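Local coordinates for tail fiber protein (Acinetobacter phage AM24, PDB 5W5P) that probably recognises, and may degrade, the capsular polysaccharide of Acinetobacter baumannii as the trimeric tailspike of the phage, at residues F145-P150 with G180-K185; M162-C167 with L197-L202; L202-G207 with Y227-K232. All blocks are in the same frame, centred on the assembly; numbering follows the deposited sequence.

Contact 1: residues F145-P150 with G180-K185; sequences FKMMTP and GIFTSK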
loop_
_atom_site.group_PDB
_atom_site.type_symbol
_atom_site.label_atom_id
_atom_site.label_comp_id
_atom_site.label_asym_id
_atom_site.label_seq_id
_atom_site.Cartn_x
_atom_site.Cartn_y
_atom_site.Cartn_z
ATOM N N PHE A 145 -11.939 10.423 32.370
ATOM C CA PHE A 145 -13.362 10.716 32.284
ATOM C C PHE A 145 -14.166 9.430 32.112
ATOM O O PHE A 145 -13.639 8.382 31.731
ATOM C CB PHE A 145 -13.647 11.676 31.125
ATOM C CG PHE A 145 -12.893 12.974 31.211
ATOM C CD1 PHE A 145 -13.449 14.075 31.850
ATOM C CD2 PHE A 145 -11.627 13.096 30.657
ATOM C CE1 PHE A 145 -12.755 15.273 31.935
ATOM C CE2 PHE A 145 -10.931 14.289 30.732
ATOM C CZ PHE A 145 -11.493 15.380 31.377
ATOM N N LYS A 146 -15.459 9.519 32.413
ATOM C CA LYS A 146 -16.379 8.407 32.211
ATOM C C LYS A 146 -17.576 8.902 31.419
ATOM O O LYS A 146 -18.274 9.822 31.859
ATOM C CB LYS A 146 -16.834 7.800 33.539
ATOM C CG LYS A 146 -17.965 6.800 33.385
ATOM C CD LYS A 146 -17.975 5.797 34.519
ATOM C CE LYS A 146 -18.678 6.365 35.736
ATOM N NZ LYS A 146 -18.601 5.441 36.907
HETATM N N MSE A 147 -17.812 8.297 30.257
HETATM C CA MSE A 147 -18.977 8.626 29.446
HETATM C C MSE A 147 -19.906 7.419 29.308
HETATM O O MSE A 147 -19.477 6.334 28.904
HETATM C CB MSE A 147 -18.546 9.122 28.067
HETATM C CG MSE A 147 -17.665 10.355 28.106
HETATM SE SE MSE A 147 -17.028 10.900 26.344
HETATM C CE MSE A 147 -18.742 11.057 25.429
HETATM N N MSE A 148 -21.180 7.611 29.643
HETATM C CA MSE A 148 -22.150 6.520 29.610
HETATM C C MSE A 148 -23.394 6.851 28.794
HETATM O O MSE A 148 -24.329 6.053 28.719
HETATM C CB MSE A 148 -22.568 6.143 31.026
HETATM C CG MSE A 148 -21.424 6.096 32.013
HETATM SE SE MSE A 148 -22.079 5.785 33.810
HETATM C CE MSE A 148 -22.784 3.977 33.558
ATOM N N THR A 149 -23.403 8.039 28.196
ATOM C CA THR A 149 -24.532 8.519 27.417
ATOM C C THR A 149 -23.996 8.983 26.069
ATOM O O THR A 149 -22.986 9.706 26.026
ATOM C CB THR A 149 -25.257 9.667 28.130
ATOM O OG1 THR A 149 -25.589 9.265 29.466
ATOM C CG2 THR A 149 -26.530 10.057 27.381
ATOM N N PRO A 150 -24.610 8.578 24.958
ATOM C CA PRO A 150 -24.105 9.012 23.649
ATOM C C PRO A 150 -24.098 10.530 23.544
ATOM O O PRO A 150 -25.043 11.207 23.960
ATOM C CB PRO A 150 -25.086 8.372 22.662
ATOM C CG PRO A 150 -25.629 7.187 23.394
ATOM C CD PRO A 150 -25.714 7.611 24.832
ATOM N N GLY A 180 -22.403 3.354 21.066
ATOM C CA GLY A 180 -21.403 4.338 20.693
ATOM C C GLY A 180 -21.534 5.641 21.461
ATOM O O GLY A 180 -22.550 6.335 21.333
ATOM N N ILE A 181 -20.521 5.991 22.261
ATOM C CA ILE A 181 -20.599 7.219 23.046
ATOM C C ILE A 181 -20.584 8.454 22.162
ATOM O O ILE A 181 -20.967 9.539 22.616
ATOM C CB ILE A 181 -19.459 7.324 24.078
ATOM C CG1 ILE A 181 -18.118 6.974 23.436
ATOM C CG2 ILE A 181 -19.752 6.464 25.303
ATOM C CD1 ILE A 181 -16.942 7.598 24.143
ATOM N N PHE A 182 -20.141 8.326 20.918
ATOM C CA PHE A 182 -20.162 9.420 19.959
ATOM C C PHE A 182 -21.043 9.021 18.787
ATOM O O PHE A 182 -20.883 7.932 18.220
ATOM C CB PHE A 182 -18.746 9.771 19.499
ATOM C CG PHE A 182 -17.953 10.519 20.530
ATOM C CD1 PHE A 182 -18.337 11.793 20.924
ATOM C CD2 PHE A 182 -16.845 9.942 21.127
ATOM C CE1 PHE A 182 -17.619 12.486 21.886
ATOM C CE2 PHE A 182 -16.119 10.627 22.092
ATOM C CZ PHE A 182 -16.508 11.903 22.470
ATOM N N THR A 183 -21.990 9.888 18.447
ATOM C CA THR A 183 -22.918 9.636 17.356
ATOM C C THR A 183 -23.296 10.981 16.751
ATOM O O THR A 183 -22.708 12.014 17.082
ATOM C CB THR A 183 -24.132 8.845 17.859
ATOM O OG1 THR A 183 -24.982 8.512 16.757
ATOM C CG2 THR A 183 -24.926 9.668 18.868
ATOM N N SER A 184 -24.281 10.975 15.861
ATOM C CA SER A 184 -24.793 12.219 15.312
ATOM C C SER A 184 -25.839 12.802 16.249
ATOM O O SER A 184 -26.663 12.075 16.812
ATOM C CB SER A 184 -25.390 11.992 13.925
ATOM O OG SER A 184 -26.596 11.252 14.013
ATOM N N LYS A 185 -25.797 14.126 16.425
ATOM C CA LYS A 185 -26.769 14.780 17.295
ATOM C C LYS A 185 -28.188 14.613 16.768
ATOM O O LYS A 185 -29.128 14.441 17.552
ATOM C CB LYS A 185 -26.430 16.261 17.458
ATOM C CG LYS A 185 -27.346 16.998 18.430
ATOM C CD LYS A 185 -27.004 18.484 18.509
ATOM C CE LYS A 185 -26.411 18.848 19.858
ATOM N NZ LYS A 185 -27.387 19.540 20.750
#
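Pro150 and Ile181 lie where the two backbones come closest, their CA atoms 4.0 Å apart, immediately ahead of strands 151-153 and 182-184, which pair in parallel. No hydrogen bond joins the segments; the backbones meet through a CA-H...O contact in which Pro150 CA lies 3.3 Å from Ile181 O. The proline ring rests against the turn that leads into Ile181, with Pro150 CB 3.5 Å from Gly180 O and also against the methyl CG2 of Thr183. Gly180 has backbone angles at which any side chain would be jammed against the preceding carbonyl oxygen.

The side-chain packing centres on Met147, present as selenomethionine. Its chain bends at the last torsion (chi3 55°), and this carries CE over one face of the Phe182 ring, 4.2 Å from the ring centroid and only 27° off the normal. The selenium sits more obliquely to the same ring. Met147 crosses both Phe182 and Ile181 at about a right angle. Ile181 meets Met147 at two points: Ile181 CG2 lies 3.6 Å from Met147 O, and Ile181 CD1 4.0 Å from Met147 SE.

Helix 122-132, through Ser122 and Val125, also packs on Met147, and Ile204 of strand 199-204 touches the Phe182 ring. The result is a Met-aromatic contact with CH-pi character, set in the apolar interior at the first turns of a parallel beta-helix, next to the helix that precedes its first strand.

Contact 2: residues M162-C167 with L197-L202; sequences MLMEIC and LYTAAL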
loop_
_atom_site.group_PDB
_atom_site.type_symbol
_atom_site.label_atom_id
_atom_site.label_comp_id
_atom_site.label_asym_id
_atom_site.label_seq_id
_atom_site.Cartn_x
_atom_site.Cartn_y
_atom_site.Cartn_z
HETATM N N MSE A 162 -17.853 21.762 7.595
HETATM C CA MSE A 162 -17.248 21.609 8.918
HETATM C C MSE A 162 -16.145 20.557 8.943
HETATM O O MSE A 162 -16.083 19.675 8.080
HETATM C CB MSE A 162 -18.313 21.255 9.966
HETATM C CG MSE A 162 -19.489 22.215 10.035
HETATM SE SE MSE A 162 -20.897 21.622 11.276
HETATM C CE MSE A 162 -20.092 22.217 12.949
ATOM N N LEU A 163 -15.269 20.663 9.939
ATOM C CA LEU A 163 -14.275 19.636 10.229
ATOM C C LEU A 163 -14.268 19.437 11.734
ATOM O O LEU A 163 -13.873 20.335 12.480
ATOM C CB LEU A 163 -12.893 20.025 9.713
ATOM C CG LEU A 163 -11.765 19.056 10.047
ATOM C CD1 LEU A 163 -11.875 17.866 9.123
ATOM C CD2 LEU A 163 -10.396 19.711 9.865
HETATM N N MSE A 164 -14.684 18.264 12.179
HETATM C CA MSE A 164 -14.826 18.030 13.607
HETATM C C MSE A 164 -13.717 17.141 14.150
HETATM O O MSE A 164 -13.166 16.313 13.421
HETATM C CB MSE A 164 -16.205 17.425 13.887
HETATM C CG MSE A 164 -17.329 18.232 13.235
HETATM SE SE MSE A 164 -19.130 17.470 13.393
HETATM C CE MSE A 164 -18.909 15.836 12.339
ATOM N N GLU A 165 -13.384 17.313 15.427
ATOM C CA GLU A 165 -12.304 16.551 16.034
ATOM C C GLU A 165 -12.634 16.217 17.481
ATOM O O GLU A 165 -13.219 17.030 18.197
ATOM C CB GLU A 165 -10.971 17.312 15.964
ATOM C CG GLU A 165 -9.747 16.467 16.329
ATOM C CD GLU A 165 -8.457 16.976 15.702
ATOM O OE1 GLU A 165 -8.397 18.175 15.353
ATOM O OE2 GLU A 165 -7.502 16.177 15.558
ATOM N N ILE A 166 -12.256 15.013 17.897
ATOM C CA ILE A 166 -12.332 14.578 19.288
ATOM C C ILE A 166 -10.933 14.091 19.640
ATOM O O ILE A 166 -10.507 13.024 19.185
ATOM C CB ILE A 166 -13.375 13.479 19.505
ATOM C CG1 ILE A 166 -14.780 14.014 19.231
ATOM C CG2 ILE A 166 -13.282 12.913 20.917
ATOM C CD1 ILE A 166 -15.746 12.939 18.849
ATOM N N CYS A 167 -10.210 14.867 20.441
ATOM C CA CYS A 167 -8.789 14.636 20.638
ATOM C C CYS A 167 -8.443 14.929 22.094
ATOM O O CYS A 167 -9.314 15.214 22.920
ATOM C CB CYS A 167 -7.971 15.497 19.667
ATOM S SG CYS A 167 -8.028 17.275 20.061
ATOM N N LEU A 197 -29.691 9.626 9.200
ATOM C CA LEU A 197 -29.471 10.739 10.126
ATOM C C LEU A 197 -28.006 10.759 10.562
ATOM O O LEU A 197 -27.660 10.580 11.731
ATOM C CB LEU A 197 -30.412 10.628 11.317
ATOM C CG LEU A 197 -31.872 10.327 10.976
ATOM C CD1 LEU A 197 -32.714 10.258 12.243
ATOM C CD2 LEU A 197 -32.418 11.386 10.030
ATOM N N TYR A 198 -27.142 10.993 9.583
ATOM C CA TYR A 198 -25.701 10.914 9.769
ATOM C C TYR A 198 -25.088 12.301 9.923
ATOM O O TYR A 198 -25.737 13.331 9.738
ATOM C CB TYR A 198 -25.052 10.189 8.581
ATOM C CG TYR A 198 -24.906 11.070 7.356
ATOM C CD1 TYR A 198 -25.972 11.262 6.485
ATOM C CD2 TYR A 198 -23.706 11.721 7.078
ATOM C CE1 TYR A 198 -25.851 12.071 5.374
ATOM C CE2 TYR A 198 -23.576 12.535 5.967
ATOM C CZ TYR A 198 -24.652 12.707 5.121
ATOM O OH TYR A 198 -24.524 13.518 4.019
ATOM N N THR A 199 -23.801 12.309 10.252
ATOM C CA THR A 199 -22.979 13.502 10.106
ATOM C C THR A 199 -21.570 13.034 9.767
ATOM O O THR A 199 -21.172 11.927 10.141
ATOM C CB THR A 199 -23.020 14.383 11.367
ATOM O OG1 THR A 199 -22.301 15.600 11.131
ATOM C CG2 THR A 199 -22.428 13.659 12.572
ATOM N N ALA A 200 -20.829 13.860 9.024
ATOM C CA ALA A 200 -19.594 13.415 8.388
ATOM C C ALA A 200 -18.441 14.364 8.691
ATOM O O ALA A 200 -18.635 15.493 9.148
ATOM C CB ALA A 200 -19.767 13.275 6.866
ATOM N N ALA A 201 -17.229 13.866 8.409
ATOM C CA ALA A 201 -15.949 14.551 8.581
ATOM C C ALA A 201 -15.561 14.657 10.052
ATOM O O ALA A 201 -15.818 15.678 10.699
ATOM C CB ALA A 201 -15.963 15.939 7.935
ATOM N N LEU A 202 -14.909 13.618 10.574
ATOM C CA LEU A 202 -14.552 13.541 11.983
ATOM C C LEU A 202 -13.156 12.957 12.133
ATOM O O LEU A 202 -12.866 11.893 11.582
ATOM C CB LEU A 202 -15.565 12.682 12.750
ATOM C CG LEU A 202 -15.188 12.232 14.165
ATOM C CD1 LEU A 202 -15.016 13.439 15.069
ATOM C CD2 LEU A 202 -16.237 11.283 14.717
#
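Met164, a selenomethionine, leaves the backbone with CG beside its own N and then bends at the last torsion (chi3 -65°), which turns CE back onto the segment 197-202. There the methyl lies 3.2 Å from Ala200 O, a close approach, and Met164 CE also stands 3.6 Å from Thr199 OG1. Leu202 has CG anti to the backbone N, and its CD1 branch meets Ile166 CD1 at 3.9 Å, the two side chains crossing obliquely.

The backbones are joined by one hydrogen bond, from Met164 N to Ala201 O at 3.2 Å with an N-H...O angle of 160°. Met164 and Leu202 form a parallel bridge with both side chains on the same face, and Leu202 CA also approaches Met164 O at 3.4 Å. Before this bridge the chains diverge: Ala201 has a positive phi, and the short strands 164-167 and 199-202 meet at 58°. Ala201 CB still packs 3.7 Å from Met162 O at this bend.

Thr199 OG1 is held by Pro154 O. His266 and Gly233 of the second subunit pack on Ala201 and Leu163. In the interior, Leu153 of strand 151-153 touches Met164, Thr199 and Leu202, while Phe182 of strand 182-184 packs on Ile166 and Leu226 of strand 226-227 covers Thr199 and Leu202.

Contact 3: residues L202-G207 with Y227-K232; sequences LEIGRG and YNVNMK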
loop_
_atom_site.group_PDB
_atom_site.type_symbol
_atom_site.label_atom_id
_atom_site.label_comp_id
_atom_site.label_asym_id
_atom_site.label_seq_id
_atom_site.Cartn_x
_atom_site.Cartn_y
_atom_site.Cartn_z
ATOM N N LEU A 202 -14.909 13.618 10.574
ATOM C CA LEU A 202 -14.552 13.541 11.983
ATOM C C LEU A 202 -13.156 12.957 12.133
ATOM O O LEU A 202 -12.866 11.893 11.582
ATOM C CB LEU A 202 -15.565 12.682 12.750
ATOM C CG LEU A 202 -15.188 12.232 14.165
ATOM C CD1 LEU A 202 -15.016 13.439 15.069
ATOM C CD2 LEU A 202 -16.237 11.283 14.717
ATOM N N GLU A 203 -12.300 13.648 12.874
ATOM C CA GLU A 203 -11.026 13.104 13.330
ATOM C C GLU A 203 -11.145 12.790 14.815
ATOM O O GLU A 203 -11.517 13.661 15.606
ATOM C CB GLU A 203 -9.878 14.085 13.082
ATOM C CG GLU A 203 -9.927 14.786 11.728
ATOM C CD GLU A 203 -9.260 13.980 10.630
ATOM O OE1 GLU A 203 -9.942 13.622 9.650
ATOM O OE2 GLU A 203 -8.052 13.692 10.747
ATOM N N ILE A 204 -10.847 11.551 15.201
ATOM C CA ILE A 204 -11.047 11.135 16.585
ATOM C C ILE A 204 -9.885 10.259 17.021
ATOM O O ILE A 204 -9.462 9.365 16.279
ATOM C CB ILE A 204 -12.386 10.395 16.768
ATOM C CG1 ILE A 204 -12.461 9.735 18.142
ATOM C CG2 ILE A 204 -12.586 9.355 15.663
ATOM C CD1 ILE A 204 -13.820 9.146 18.440
ATOM N N GLY A 205 -9.352 10.534 18.212
ATOM C CA GLY A 205 -8.434 9.642 18.891
ATOM C C GLY A 205 -7.060 10.213 19.173
ATOM O O GLY A 205 -6.364 9.695 20.060
ATOM N N ARG A 206 -6.633 11.249 18.454
ATOM C CA ARG A 206 -5.312 11.834 18.683
ATOM C C ARG A 206 -5.138 12.224 20.150
ATOM O O ARG A 206 -5.881 13.061 20.671
ATOM C CB ARG A 206 -5.115 13.051 17.778
ATOM C CG ARG A 206 -3.691 13.599 17.748
ATOM C CD ARG A 206 -2.745 12.645 17.036
ATOM N NE ARG A 206 -3.169 12.385 15.662
ATOM C CZ ARG A 206 -2.610 11.481 14.862
ATOM N NH1 ARG A 206 -1.599 10.744 15.300
ATOM N NH2 ARG A 206 -3.064 11.315 13.624
ATOM N N GLY A 207 -4.171 11.595 20.818
ATOM C CA GLY A 207 -3.873 11.919 22.201
ATOM C C GLY A 207 -4.908 11.474 23.210
ATOM O O GLY A 207 -4.984 12.057 24.298
ATOM N N TYR A 227 -20.081 9.000 9.513
ATOM C CA TYR A 227 -19.414 8.655 8.266
ATOM C C TYR A 227 -18.186 9.535 8.080
ATOM O O TYR A 227 -18.036 10.572 8.731
ATOM C CB TYR A 227 -20.347 8.829 7.061
ATOM C CG TYR A 227 -21.636 8.036 7.110
ATOM C CD1 TYR A 227 -21.764 6.923 7.933
ATOM C CD2 TYR A 227 -22.725 8.394 6.312
ATOM C CE1 TYR A 227 -22.942 6.199 7.976
ATOM C CE2 TYR A 227 -23.910 7.670 6.346
ATOM C CZ TYR A 227 -24.011 6.577 7.181
ATOM O OH TYR A 227 -25.175 5.848 7.228
ATOM N N ASN A 228 -17.316 9.114 7.164
ATOM C CA ASN A 228 -16.083 9.828 6.845
ATOM C C ASN A 228 -15.280 10.109 8.118
ATOM O O ASN A 228 -15.046 11.255 8.505
ATOM C CB ASN A 228 -16.377 11.118 6.074
ATOM C CG ASN A 228 -16.990 10.862 4.701
ATOM O OD1 ASN A 228 -17.575 9.810 4.451
ATOM N ND2 ASN A 228 -16.864 11.836 3.810
ATOM N N VAL A 229 -14.859 9.025 8.767
ATOM C CA VAL A 229 -14.221 9.077 10.076
ATOM C C VAL A 229 -12.770 8.643 9.937
ATOM O O VAL A 229 -12.487 7.565 9.402
ATOM C CB VAL A 229 -14.955 8.187 11.094
ATOM C CG1 VAL A 229 -14.339 8.345 12.481
ATOM C CG2 VAL A 229 -16.438 8.522 11.118
ATOM N N ASN A 230 -11.858 9.473 10.432
ATOM C CA ASN A 230 -10.445 9.127 10.564
ATOM C C ASN A 230 -10.170 8.856 12.042
ATOM O O ASN A 230 -10.121 9.785 12.854
ATOM C CB ASN A 230 -9.554 10.246 10.030
ATOM C CG ASN A 230 -9.400 10.207 8.523
ATOM O OD1 ASN A 230 -9.375 9.140 7.915
ATOM N ND2 ASN A 230 -9.299 11.380 7.910
HETATM N N MSE A 231 -10.006 7.584 12.391
HETATM C CA MSE A 231 -9.594 7.197 13.737
HETATM C C MSE A 231 -8.104 6.903 13.767
HETATM O O MSE A 231 -7.676 5.847 13.310
HETATM C CB MSE A 231 -10.361 5.970 14.218
HETATM C CG MSE A 231 -11.848 6.170 14.312
HETATM SE SE MSE A 231 -12.771 4.608 15.006
HETATM C CE MSE A 231 -12.540 4.883 16.918
ATOM N N LYS A 232 -7.313 7.829 14.308
ATOM C CA LYS A 232 -5.864 7.713 14.267
ATOM C C LYS A 232 -5.255 8.214 15.571
ATOM O O LYS A 232 -5.764 9.150 16.198
ATOM C CB LYS A 232 -5.273 8.492 13.077
ATOM C CG LYS A 232 -5.684 7.969 11.696
ATOM C CD LYS A 232 -5.591 9.049 10.620
ATOM C CE LYS A 232 -4.154 9.537 10.433
ATOM N NZ LYS A 232 -4.081 10.826 9.660
HETATM O O HOH W 1 -6.230 13.111 9.005
#
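Leu202, Glu203 and Ile204 pair in parallel register with Val229, Asn230 and Met231, the short strands running 4.8 Å apart at closest approach and only 15° from parallel. Asn230 is bonded through both its backbone N and O, to Leu202 O and Ile204 N, while Leu202 N donates to Asn228 O. The last bond, Lys232 N to Ile204 O at 3.3 Å, is longer and less straight.

On one face Ile204 and Met231 lie side by side, with Ile204 CG2 3.5 Å from Met231 CG and also against Val229 CG1 at 3.8 Å. The other face is polar. Glu203 bends at its second torsion (chi2 -86°), which places CD beside Asn230. Asn230 ND2 donates to Glu203 OE1 at 2.9 Å, meeting it on the syn side with the carboxylate and amide planes 80° apart. Glu203 OE2 receives a hydrogen bond of 2.6 Å from a water oxygen, which in turn accepts a weak bond from Lys232 NZ.

Beyond the strand the chain turns at Gly205, where a side chain would be pressed against Lys232 O. Arg206 then folds back so that Lys232 O stands 4.1 Å above the centre of its guanidinium. Arg206 NH2 and Lys232 NZ are also only 4.1 Å apart.

Glu203 OE1 is hydrogen-bonded to His266 NE2 of the second subunit. The repulsion between the two basic groups would probably be offset by Glu264 of that subunit, in a salt bridge with Lys232 NZ, while Arg206 NH1 has a long, weak ion pair with Glu203 of the third subunit. The same strand pair therefore presents an apolar face to the interior of its own coil and a buried polar network to the trimer interface.

The three contacts sit close together in the early turns of the parallel beta-helix. Contacts 2 and 3 lie about 8 Å apart between centres and share strand 199-204, which pairs with strand 164-169 on one side and strand 229-232 on the other. The centre of contact 1 is about 14 Å from that of contact 2 and 15 Å from that of contact 3, and Phe182 links it to both. Along the chain, the segments of contacts 1 and 2 interleave, whereas contact 3 opens at Leu202, the residue on which contact 2 closes. No other chain touches contact 1, whereas contacts 2 and 3 both reach the second subunit.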